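Side-chain contacts in 2-oxo-1,2-dihydroquinoline 8-monooxygenase, oxygenase component (Pseudomonas putida, PDB 1Z02), which hydroxylates 2-oxo-1,2-dihydroquinoline at carbon 8, probably by passing electrons from a Rieske [2Fe-2S] cluster to a mononuclear iron that activates oxygen: residues V66-R71 with V77-D82; P46-H51 with Q57-Q62; D18-A21 with T26-Q29; S28-Y33 with D383-V388. All coordinates share one frame; numbering follows the deposited sequence.

Contact 1: V66-R71 with V77-D82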
loop_
_atom_site.group_PDB
_atom_site.type_symbol
_atom_site.label_atom_id
_atom_site.label_comp_id
_atom_site.label_asym_id
_atom_site.label_seq_id
_atom_site.Cartn_x
_atom_site.Cartn_y
_atom_site.Cartn_z
ATOM N N VAL A 66 2.760 20.536 2.504
ATOM C CA VAL A 66 3.679 21.390 1.759
ATOM C C VAL A 66 5.138 20.972 1.923
ATOM O O VAL A 66 5.672 20.941 3.033
ATOM C CB VAL A 66 3.569 22.863 2.221
ATOM C CG1 VAL A 66 4.481 23.736 1.381
ATOM C CG2 VAL A 66 2.132 23.335 2.121
ATOM N N PRO A 67 5.793 20.619 0.812
ATOM C CA PRO A 67 7.200 20.217 0.843
ATOM C C PRO A 67 8.067 21.469 1.042
ATOM O O PRO A 67 7.944 22.456 0.304
ATOM C CB PRO A 67 7.401 19.554 -0.522
ATOM C CG PRO A 67 6.428 20.265 -1.393
ATOM C CD PRO A 67 5.210 20.434 -0.528
ATOM N N ILE A 68 8.938 21.424 2.043
ATOM C CA ILE A 68 9.795 22.559 2.377
ATOM C C ILE A 68 11.262 22.155 2.497
ATOM O O ILE A 68 11.584 21.118 3.065
ATOM C CB ILE A 68 9.354 23.168 3.730
ATOM C CG1 ILE A 68 7.902 23.650 3.638
ATOM C CG2 ILE A 68 10.266 24.326 4.109
ATOM C CD1 ILE A 68 7.269 24.062 4.978
ATOM N N VAL A 69 12.150 22.987 1.966
ATOM C CA VAL A 69 13.576 22.728 2.044
ATOM C C VAL A 69 14.228 23.889 2.794
ATOM O O VAL A 69 13.901 25.059 2.562
ATOM C CB VAL A 69 14.193 22.581 0.634
ATOM C CG1 VAL A 69 13.929 23.837 -0.184
ATOM C CG2 VAL A 69 15.691 22.296 0.740
ATOM N N LEU A 70 15.127 23.559 3.717
ATOM C CA LEU A 70 15.808 24.583 4.509
ATOM C C LEU A 70 17.320 24.512 4.342
ATOM O O LEU A 70 17.892 23.439 4.131
ATOM C CB LEU A 70 15.478 24.438 6.003
ATOM C CG LEU A 70 14.028 24.489 6.494
ATOM C CD1 LEU A 70 13.368 23.140 6.317
ATOM C CD2 LEU A 70 14.017 24.889 7.948
ATOM N N ARG A 71 17.956 25.673 4.431
ATOM C CA ARG A 71 19.407 25.765 4.324
ATOM C C ARG A 71 19.921 26.864 5.235
ATOM O O ARG A 71 19.305 27.925 5.338
ATOM C CB ARG A 71 19.848 26.073 2.888
ATOM C CG ARG A 71 21.374 26.163 2.753
ATOM C CD ARG A 71 21.823 26.764 1.437
ATOM N NE ARG A 71 23.283 26.824 1.366
ATOM C CZ ARG A 71 23.968 27.587 0.515
ATOM N NH1 ARG A 71 25.293 27.569 0.527
ATOM N NH2 ARG A 71 23.335 28.378 -0.341
ATOM N N VAL A 77 19.038 30.740 8.665
ATOM C CA VAL A 77 18.287 29.673 7.999
ATOM C C VAL A 77 17.198 30.218 7.079
ATOM O O VAL A 77 16.449 31.124 7.452
ATOM C CB VAL A 77 17.603 28.738 9.028
ATOM C CG1 VAL A 77 16.827 27.648 8.315
ATOM C CG2 VAL A 77 18.638 28.122 9.933
ATOM N N PHE A 78 17.108 29.650 5.880
ATOM C CA PHE A 78 16.098 30.056 4.906
ATOM C C PHE A 78 15.229 28.860 4.560
ATOM O O PHE A 78 15.690 27.719 4.599
ATOM C CB PHE A 78 16.751 30.595 3.627
ATOM C CG PHE A 78 17.546 31.850 3.840
ATOM C CD1 PHE A 78 18.846 31.792 4.332
ATOM C CD2 PHE A 78 16.979 33.095 3.592
ATOM C CE1 PHE A 78 19.568 32.955 4.577
ATOM C CE2 PHE A 78 17.693 34.268 3.835
ATOM C CZ PHE A 78 18.990 34.196 4.330
ATOM N N ALA A 79 13.973 29.114 4.220
ATOM C CA ALA A 79 13.062 28.031 3.859
ATOM C C ALA A 79 12.330 28.376 2.564
ATOM O O ALA A 79 11.856 29.499 2.405
ATOM C CB ALA A 79 12.068 27.797 4.986
ATOM N N LEU A 80 12.261 27.408 1.646
ATOM C CA LEU A 80 11.585 27.554 0.356
ATOM C C LEU A 80 10.777 26.279 0.118
ATOM O O LEU A 80 10.909 25.300 0.865
ATOM C CB LEU A 80 12.595 27.714 -0.792
ATOM C CG LEU A 80 13.470 28.962 -0.900
ATOM C CD1 LEU A 80 14.469 28.988 0.238
ATOM C CD2 LEU A 80 14.206 28.953 -2.243
ATOM N N LYS A 81 9.937 26.289 -0.911
ATOM C CA LYS A 81 9.149 25.105 -1.210
ATOM C C LYS A 81 10.072 24.097 -1.871
ATOM O O LYS A 81 10.769 24.422 -2.830
ATOM C CB LYS A 81 7.991 25.427 -2.148
ATOM C CG LYS A 81 7.096 24.227 -2.394
ATOM C CD LYS A 81 6.005 24.552 -3.407
ATOM C CE LYS A 81 4.978 25.536 -2.852
ATOM N NZ LYS A 81 3.878 25.775 -3.834
ATOM N N ASP A 82 10.073 22.874 -1.349
ATOM C CA ASP A 82 10.932 21.809 -1.860
ATOM C C ASP A 82 10.341 21.218 -3.140
ATOM O O ASP A 82 9.974 20.032 -3.185
ATOM C CB ASP A 82 11.082 20.720 -0.792
ATOM C CG ASP A 82 12.278 19.814 -1.037
ATOM O OD1 ASP A 82 12.376 18.787 -0.337
ATOM O OD2 ASP A 82 13.111 20.137 -1.919
#
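Val69 and Leu80 form an antiparallel hydrogen-bonded pair, with Val69 N to Leu80 O at 2.8 Å and Leu80 N to Val69 O at 3.0 Å. Arg71 and Phe78 repeat the pattern, Phe78 N reaching Arg71 O at 2.8 Å. A fifth bond reaches its acceptor from an unusual side: Asp82 N, 2.7 Å from Pro67 O, stands well above the carbonyl plane, where the chain leaves the strand. Apolar contacts fill both faces. On one, Leu70 CD2 packs 4.0 Å from Val77 CG1, and small Ala79 accepts Ile68 CG2 at 4.0 Å from its CB. On the other, Val69 CG1, turned between its backbone N and carbonyl carbon (chi1 58°), lies 4.1 Å from Leu80 CB. Beta-branched valine and isoleucine suit the extended backbone. The charged ends of Arg71 and Lys81 lead away, to Asp56 and the Thr99 carbonyl and to Asp155, whereas Asp82 turns in over strand 66-71, its CB 3.6 Å from Ile68 C, and bonds Ser92 through OD1. Each strand meets only part of its backbone polarity in the other: alternate groups of 66-71 pair with strand 58-63, Ala79 and Lys81 with Tyr139 and Thr137, while Asp82 begins the loop toward the cluster ligand Cys84.

Contact 2: P46-H51 with Q57-Q62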
loop_
_atom_site.group_PDB
_atom_site.type_symbol
_atom_site.label_atom_id
_atom_site.label_comp_id
_atom_site.label_asym_id
_atom_site.label_seq_id
_atom_site.Cartn_x
_atom_site.Cartn_y
_atom_site.Cartn_z
ATOM N N PRO A 46 7.131 24.055 14.307
ATOM C CA PRO A 46 8.550 23.771 14.524
ATOM C C PRO A 46 8.971 22.911 13.323
ATOM O O PRO A 46 8.253 21.981 12.935
ATOM C CB PRO A 46 8.542 23.004 15.847
ATOM C CG PRO A 46 7.237 22.276 15.806
ATOM C CD PRO A 46 6.294 23.337 15.289
ATOM N N ALA A 47 10.101 23.240 12.708
ATOM C CA ALA A 47 10.568 22.486 11.549
ATOM C C ALA A 47 11.692 21.515 11.886
ATOM O O ALA A 47 11.655 20.336 11.508
ATOM C CB ALA A 47 11.033 23.452 10.447
ATOM N N LEU A 48 12.704 22.017 12.586
ATOM C CA LEU A 48 13.859 21.201 12.949
ATOM C C LEU A 48 14.540 21.799 14.162
ATOM O O LEU A 48 14.357 22.976 14.455
ATOM C CB LEU A 48 14.876 21.185 11.797
ATOM C CG LEU A 48 14.526 20.541 10.454
ATOM C CD1 LEU A 48 15.538 20.965 9.407
ATOM C CD2 LEU A 48 14.499 19.034 10.601
ATOM N N PHE A 49 15.304 20.983 14.876
ATOM C CA PHE A 49 16.067 21.481 16.007
ATOM C C PHE A 49 17.276 22.129 15.346
ATOM O O PHE A 49 17.678 21.736 14.249
ATOM C CB PHE A 49 16.547 20.339 16.908
ATOM C CG PHE A 49 15.490 19.800 17.832
ATOM C CD1 PHE A 49 15.041 18.488 17.701
ATOM C CD2 PHE A 49 14.956 20.599 18.845
ATOM C CE1 PHE A 49 14.068 17.971 18.567
ATOM C CE2 PHE A 49 13.980 20.094 19.719
ATOM C CZ PHE A 49 13.538 18.774 19.576
ATOM N N THR A 50 17.856 23.123 15.997
ATOM C CA THR A 50 19.015 23.796 15.447
ATOM C C THR A 50 20.126 22.806 15.094
ATOM O O THR A 50 20.785 22.948 14.062
ATOM C CB THR A 50 19.535 24.852 16.451
ATOM O OG1 THR A 50 18.582 25.922 16.549
ATOM C CG2 THR A 50 20.877 25.408 16.014
ATOM N N HIS A 51 20.318 21.795 15.936
ATOM C CA HIS A 51 21.369 20.815 15.689
ATOM C C HIS A 51 21.116 19.959 14.449
ATOM O O HIS A 51 22.005 19.242 13.989
ATOM C CB HIS A 51 21.592 19.933 16.930
ATOM C CG HIS A 51 20.422 19.080 17.303
ATOM N ND1 HIS A 51 20.039 17.974 16.571
ATOM C CD2 HIS A 51 19.574 19.143 18.358
ATOM C CE1 HIS A 51 19.010 17.393 17.162
ATOM N NE2 HIS A 51 18.708 18.083 18.249
ATOM N N GLN A 57 24.222 23.184 5.649
ATOM C CA GLN A 57 23.452 21.956 5.558
ATOM C C GLN A 57 22.094 22.275 4.932
ATOM O O GLN A 57 21.550 23.366 5.123
ATOM C CB GLN A 57 23.259 21.337 6.942
ATOM C CG GLN A 57 22.721 19.914 6.888
ATOM C CD GLN A 57 22.603 19.274 8.250
ATOM O OE1 GLN A 57 23.146 19.775 9.236
ATOM N NE2 GLN A 57 21.897 18.148 8.314
ATOM N N VAL A 58 21.570 21.328 4.160
ATOM C CA VAL A 58 20.278 21.477 3.501
ATOM C C VAL A 58 19.421 20.307 3.944
ATOM O O VAL A 58 19.906 19.185 4.034
ATOM C CB VAL A 58 20.427 21.447 1.964
ATOM C CG1 VAL A 58 19.041 21.423 1.298
ATOM C CG2 VAL A 58 21.207 22.675 1.507
ATOM N N GLN A 59 18.150 20.566 4.223
ATOM C CA GLN A 59 17.257 19.507 4.679
ATOM C C GLN A 59 15.815 19.717 4.220
ATOM O O GLN A 59 15.271 20.818 4.335
ATOM C CB GLN A 59 17.284 19.428 6.207
ATOM C CG GLN A 59 16.381 18.345 6.778
ATOM C CD GLN A 59 16.912 16.952 6.524
ATOM O OE1 GLN A 59 18.003 16.605 6.973
ATOM N NE2 GLN A 59 16.140 16.140 5.805
ATOM N N GLY A 60 15.200 18.657 3.709
ATOM C CA GLY A 60 13.822 18.752 3.262
ATOM C C GLY A 60 12.862 18.107 4.247
ATOM O O GLY A 60 13.179 17.072 4.847
ATOM N N ILE A 61 11.696 18.726 4.424
ATOM C CA ILE A 61 10.645 18.232 5.317
ATOM C C ILE A 61 9.296 18.439 4.630
ATOM O O ILE A 61 9.231 18.871 3.472
ATOM C CB ILE A 61 10.624 19.006 6.667
ATOM C CG1 ILE A 61 10.373 20.494 6.416
ATOM C CG2 ILE A 61 11.934 18.817 7.392
ATOM C CD1 ILE A 61 10.392 21.340 7.679
ATOM N N GLN A 62 8.219 18.120 5.335
ATOM C CA GLN A 62 6.878 18.310 4.792
ATOM C C GLN A 62 5.927 18.631 5.939
ATOM O O GLN A 62 5.849 17.886 6.919
ATOM C CB GLN A 62 6.390 17.054 4.041
ATOM C CG GLN A 62 5.148 17.327 3.191
ATOM C CD GLN A 62 4.655 16.126 2.402
ATOM O OE1 GLN A 62 3.866 16.277 1.476
ATOM N NE2 GLN A 62 5.098 14.933 2.772
HETATM O O HOH W 1 23.392 18.336 11.743
#
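Ala47 and Ile61 make the tight end of this contact, with Ala47 CB 3.5 Å from Ile61 CD1. The strands themselves stay apart, their axes 8.5 Å at closest approach and 144° from parallel, so side chains, and at one end a water, bridge the space. Ile61 reaches across because its CG1 is placed between the backbone N and the carbonyl carbon (chi1 60°), and the extended chain beyond ends in CD1 against the small methyl of Ala47. A larger branched group is thereby met by the smallest side chain. Leu48 fills the next position with its two branches divided: CD2 comes 4.1 Å from Ile61 CG2, while CD1 lies 3.8 Å from Gln59 CG, the leucine crossing the glutamine at about a right angle. Gln59 offers its methylenes to this apolar layer and bends at chi2, sending its amide back to its own strand, where NE2 donates to Gly60 O at 3.2 Å in a nearly straight bond (174°).

Farther along, the packing gives way to water. Exposed His51 and partly exposed Gln57 do not touch; one water donates to His51 O at 2.8 Å and to Gln57 OE1 at 2.9 Å. That same OE1 also accepts from the backbone N of Glu54, which steadies the amide.

A classic beta bulge opposite Ile148 brings two successive residues, Ala47 and Leu48, into contact with the same Ile61. Two three-stranded antiparallel sheets packed face to face in this way belong to the Rieske domain's beta-sandwich.

Contact 3: D18-A21 with T26-Q29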
loop_
_atom_site.group_PDB
_atom_site.type_symbol
_atom_site.label_atom_id
_atom_site.label_comp_id
_atom_site.label_asym_id
_atom_site.label_seq_id
_atom_site.Cartn_x
_atom_site.Cartn_y
_atom_site.Cartn_z
ATOM N N ASP A 18 -28.845 9.895 22.460
ATOM C CA ASP A 18 -29.175 11.315 22.521
ATOM C C ASP A 18 -28.547 11.963 23.745
ATOM O O ASP A 18 -28.604 13.179 23.916
ATOM C CB ASP A 18 -30.690 11.496 22.596
ATOM C CG ASP A 18 -31.386 11.121 21.305
ATOM O OD1 ASP A 18 -31.683 12.017 20.499
ATOM O OD2 ASP A 18 -31.634 9.925 21.080
ATOM N N ALA A 19 -27.950 11.142 24.603
ATOM C CA ALA A 19 -27.314 11.643 25.818
ATOM C C ALA A 19 -25.860 12.083 25.615
ATOM O O ALA A 19 -25.240 12.625 26.532
ATOM C CB ALA A 19 -27.386 10.591 26.895
ATOM N N ARG A 20 -25.314 11.853 24.421
ATOM C CA ARG A 20 -23.936 12.242 24.145
ATOM C C ARG A 20 -23.778 13.758 24.114
ATOM O O ARG A 20 -24.718 14.489 23.795
ATOM C CB ARG A 20 -23.456 11.631 22.820
ATOM C CG ARG A 20 -24.172 12.123 21.576
ATOM C CD ARG A 20 -23.568 11.480 20.338
ATOM N NE ARG A 20 -24.208 11.931 19.104
ATOM C CZ ARG A 20 -23.735 11.667 17.890
ATOM N NH1 ARG A 20 -22.622 10.956 17.757
ATOM N NH2 ARG A 20 -24.360 12.132 16.814
ATOM N N ALA A 21 -22.582 14.222 24.447
ATOM C CA ALA A 21 -22.291 15.647 24.473
ATOM C C ALA A 21 -22.226 16.286 23.093
ATOM O O ALA A 21 -22.588 17.454 22.940
ATOM C CB ALA A 21 -20.989 15.894 25.225
ATOM N N THR A 26 -23.926 21.118 18.448
ATOM C CA THR A 26 -22.529 21.211 18.839
ATOM C C THR A 26 -21.566 20.859 17.714
ATOM O O THR A 26 -20.568 21.552 17.515
ATOM C CB THR A 26 -22.255 20.301 20.040
ATOM O OG1 THR A 26 -23.029 20.759 21.156
ATOM C CG2 THR A 26 -20.767 20.305 20.405
ATOM N N GLN A 27 -21.859 19.791 16.977
ATOM C CA GLN A 27 -20.984 19.376 15.882
ATOM C C GLN A 27 -20.920 20.418 14.773
ATOM O O GLN A 27 -19.884 20.577 14.115
ATOM C CB GLN A 27 -21.444 18.039 15.295
ATOM C CG GLN A 27 -21.541 16.926 16.324
ATOM C CD GLN A 27 -21.603 15.543 15.708
ATOM O OE1 GLN A 27 -22.006 14.582 16.369
ATOM N NE2 GLN A 27 -21.189 15.425 14.447
ATOM N N SER A 28 -22.020 21.136 14.576
ATOM C CA SER A 28 -22.072 22.154 13.531
ATOM C C SER A 28 -21.149 23.311 13.873
ATOM O O SER A 28 -20.793 24.106 13.004
ATOM C CB SER A 28 -23.502 22.679 13.346
ATOM O OG SER A 28 -23.904 23.484 14.445
ATOM N N GLN A 29 -20.759 23.397 15.143
ATOM C CA GLN A 29 -19.882 24.469 15.593
ATOM C C GLN A 29 -18.400 24.185 15.375
ATOM O O GLN A 29 -17.547 25.014 15.704
ATOM C CB GLN A 29 -20.159 24.790 17.065
ATOM C CG GLN A 29 -21.494 25.524 17.276
ATOM C CD GLN A 29 -21.850 25.719 18.737
ATOM O OE1 GLN A 29 -22.233 24.775 19.425
ATOM N NE2 GLN A 29 -21.718 26.949 19.221
#
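Ala21 and Thr26 mark the closest approach of the two backbones, their CA atoms 7.9 Å apart, with Ala21 in the irregular N-terminal arm and Thr26 on helix 24-27. Residues 18-21 have no regular structure, whereas the 26-29 segment turns tightly enough for Gln29 N to bond Thr26 O at 3.0 Å, an i to i+3 link. The chain runs on from the irregular arm into the helix in much the same general direction, and Ala21 O is left 3.8 Å from Thr26 OG1. That hydroxyl has a weak bond with the Asn23 amide, a short-range tie within the same part of the chain.

This is an irregular N-terminal arm leading into a short helix, at the start of the modelled chain, and it is anchored less by its own two sides than by the main body of the subunit: Ala21 N pairs with the backbone O of Leu387. Small alanine suits a position where the backbone must lie close to another segment.

Of the side chains, Arg20 and Gln27 carry the contact. The arginine starts out with CG between its backbone N and carbonyl carbon (chi1 65°), then runs straight to NE, so that its long chain carries the guanidinium clear of the arm. The Gln27 amide lies over one face of that guanidinium, near the rim, their planes 68° apart. NH1 bonds the carbonyl of Asp383, near the C-terminal end of helix 380-384, where the helix dipole would favour a cation. Leu130 of the second subunit packs on Arg20, and Lys129 of that subunit on Ala19.

Contact 4: S28-Y33 with D383-V388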
loop_
_atom_site.group_PDB
_atom_site.type_symbol
_atom_site.label_atom_id
_atom_site.label_comp_id
_atom_site.label_asym_id
_atom_site.label_seq_id
_atom_site.Cartn_x
_atom_site.Cartn_y
_atom_site.Cartn_z
ATOM N N SER A 28 -22.020 21.136 14.576
ATOM C CA SER A 28 -22.072 22.154 13.531
ATOM C C SER A 28 -21.149 23.311 13.873
ATOM O O SER A 28 -20.793 24.106 13.004
ATOM C CB SER A 28 -23.502 22.679 13.346
ATOM O OG SER A 28 -23.904 23.484 14.445
ATOM N N GLN A 29 -20.759 23.397 15.143
ATOM C CA GLN A 29 -19.882 24.469 15.593
ATOM C C GLN A 29 -18.400 24.185 15.375
ATOM O O GLN A 29 -17.547 25.014 15.704
ATOM C CB GLN A 29 -20.159 24.790 17.065
ATOM C CG GLN A 29 -21.494 25.524 17.276
ATOM C CD GLN A 29 -21.850 25.719 18.737
ATOM O OE1 GLN A 29 -22.233 24.775 19.425
ATOM N NE2 GLN A 29 -21.718 26.949 19.221
ATOM N N TYR A 30 -18.086 23.007 14.840
ATOM C CA TYR A 30 -16.698 22.683 14.541
ATOM C C TYR A 30 -16.532 21.934 13.227
ATOM O O TYR A 30 -15.736 21.000 13.119
ATOM C CB TYR A 30 -16.015 21.937 15.702
ATOM C CG TYR A 30 -16.697 20.706 16.260
ATOM C CD1 TYR A 30 -16.707 19.500 15.563
ATOM C CD2 TYR A 30 -17.257 20.729 17.536
ATOM C CE1 TYR A 30 -17.250 18.347 16.128
ATOM C CE2 TYR A 30 -17.802 19.585 18.110
ATOM C CZ TYR A 30 -17.792 18.397 17.406
ATOM O OH TYR A 30 -18.303 17.270 18.010
ATOM N N GLN A 31 -17.287 22.374 12.221
ATOM C CA GLN A 31 -17.225 21.794 10.887
ATOM C C GLN A 31 -15.861 22.084 10.253
ATOM O O GLN A 31 -15.283 21.213 9.609
ATOM C CB GLN A 31 -18.338 22.357 9.993
ATOM C CG GLN A 31 -18.422 21.697 8.605
ATOM C CD GLN A 31 -18.630 20.191 8.675
ATOM O OE1 GLN A 31 -19.566 19.715 9.315
ATOM N NE2 GLN A 31 -17.759 19.432 8.012
ATOM N N PRO A 32 -15.327 23.309 10.424
ATOM C CA PRO A 32 -14.019 23.629 9.841
ATOM C C PRO A 32 -12.910 22.693 10.351
ATOM O O PRO A 32 -11.974 22.360 9.615
ATOM C CB PRO A 32 -13.793 25.076 10.272
ATOM C CG PRO A 32 -15.181 25.630 10.286
ATOM C CD PRO A 32 -15.953 24.524 10.979
ATOM N N TYR A 33 -13.028 22.277 11.611
ATOM C CA TYR A 33 -12.065 21.371 12.239
ATOM C C TYR A 33 -12.207 19.972 11.633
ATOM O O TYR A 33 -11.222 19.260 11.460
ATOM C CB TYR A 33 -12.307 21.328 13.754
ATOM C CG TYR A 33 -11.293 20.531 14.558
ATOM C CD1 TYR A 33 -11.452 19.164 14.761
ATOM C CD2 TYR A 33 -10.197 21.159 15.151
ATOM C CE1 TYR A 33 -10.546 18.438 15.547
ATOM C CE2 TYR A 33 -9.281 20.442 15.935
ATOM C CZ TYR A 33 -9.465 19.085 16.132
ATOM O OH TYR A 33 -8.596 18.378 16.935
ATOM N N ASP A 383 -18.452 11.940 13.237
ATOM C CA ASP A 383 -19.900 12.045 13.344
ATOM C C ASP A 383 -20.461 11.095 14.388
ATOM O O ASP A 383 -21.350 11.472 15.150
ATOM C CB ASP A 383 -20.590 11.706 12.021
ATOM C CG ASP A 383 -20.355 12.732 10.946
ATOM O OD1 ASP A 383 -20.816 12.481 9.820
ATOM O OD2 ASP A 383 -19.723 13.773 11.203
ATOM N N ASP A 384 -19.945 9.866 14.411
ATOM C CA ASP A 384 -20.439 8.826 15.322
ATOM C C ASP A 384 -19.799 8.695 16.703
ATOM O O ASP A 384 -20.273 7.914 17.537
ATOM C CB ASP A 384 -20.390 7.465 14.623
ATOM C CG ASP A 384 -21.340 7.383 13.441
ATOM O OD1 ASP A 384 -21.348 6.344 12.744
ATOM O OD2 ASP A 384 -22.081 8.362 13.209
ATOM N N GLU A 385 -18.719 9.424 16.956
ATOM C CA GLU A 385 -18.095 9.361 18.271
ATOM C C GLU A 385 -19.174 9.775 19.283
ATOM O O GLU A 385 -20.048 10.594 18.970
ATOM C CB GLU A 385 -16.916 10.334 18.331
ATOM C CG GLU A 385 -17.329 11.799 18.253
ATOM C CD GLU A 385 -16.147 12.746 18.156
ATOM O OE1 GLU A 385 -15.007 12.339 18.499
ATOM O OE2 GLU A 385 -16.365 13.910 17.739
ATOM N N GLN A 386 -19.145 9.205 20.484
ATOM C CA GLN A 386 -20.130 9.585 21.498
ATOM C C GLN A 386 -19.406 10.215 22.677
ATOM O O GLN A 386 -19.026 9.536 23.624
ATOM C CB GLN A 386 -20.954 8.367 21.932
ATOM C CG GLN A 386 -21.757 7.796 20.768
ATOM C CD GLN A 386 -22.829 6.814 21.185
ATOM O OE1 GLN A 386 -23.714 7.135 21.972
ATOM N NE2 GLN A 386 -22.764 5.613 20.641
ATOM N N LEU A 387 -19.208 11.527 22.590
ATOM C CA LEU A 387 -18.506 12.274 23.626
ATOM C C LEU A 387 -19.358 12.474 24.869
ATOM O O LEU A 387 -20.588 12.397 24.811
ATOM C CB LEU A 387 -18.046 13.627 23.070
ATOM C CG LEU A 387 -17.224 13.535 21.772
ATOM C CD1 LEU A 387 -16.760 14.933 21.342
ATOM C CD2 LEU A 387 -16.044 12.599 21.972
ATOM N N VAL A 388 -18.697 12.742 25.993
ATOM C CA VAL A 388 -19.395 12.930 27.259
ATOM C C VAL A 388 -18.997 14.223 27.962
ATOM O O VAL A 388 -18.275 15.047 27.405
ATOM C CB VAL A 388 -19.134 11.741 28.196
ATOM C CG1 VAL A 388 -19.801 10.491 27.648
ATOM C CG2 VAL A 388 -17.639 11.511 28.324
HETATM O O HOH W 2 -18.452 14.823 16.720
#
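Tyr30 and Glu385 come toward each other from opposite directions, ring and carboxylate planes 82° apart. Tyr30 OH and Glu385 OE2 stand 3.9 Å from one another, too far for a direct bond, and a water joins them. It lies 2.8 Å from Tyr30 OH, at the edge of the ring and in its plane. To Glu385 OE2 the distance is 2.5 Å, unusually short and not to be pressed. Leu387 adds a looser apolar neighbour, CD1 being 4.4 Å from the Tyr30 OH. A tyrosine suits this place because its ring fills buried space while its hydroxyl reaches water.

The next shell fixes the glutamate. With CG between the backbone N and the carbonyl carbon (chi1 67°) and the chain extended beyond, its carboxylate meets Arg398 in a salt bridge through OE2 and Tyr376 OH through OE1. Tyr30 stands at the N-cap position of helix 31-34. Farther out, Glu385 makes a long, weak ion pair with Arg87 of the second subunit, and Leu387 packs on His86 of that subunit, both in its cluster pocket. The buried carboxylate, with Arg398, the Tyr376 hydroxyl and the water as partners, would probably stay ionised, and the water joins the N-terminal segment to this network.

Contacts 1 and 2 have centres 8 Å apart. Contact 1 lies in one three-stranded sheet of the Rieske domain, and contact 2 joins that sheet, through strand 58-63 beside strand 66-73, to the sheet holding strand 43-49. Contacts 3 and 4, with centres 7 Å apart, share Ser28 and Gln29 and settle the N-terminal arm on the segment following helix 380-384. The two groups lie 34 to 41 Å apart between centres. Along the chain, contact 3 closes first, then contacts 2 and 1 follow, all before residues 383-388 complete contact 4. One group thus lies within the cluster-bearing domain, while the other ties the chain's start to the C-terminal catalytic region, where both its contacts meet the second subunit.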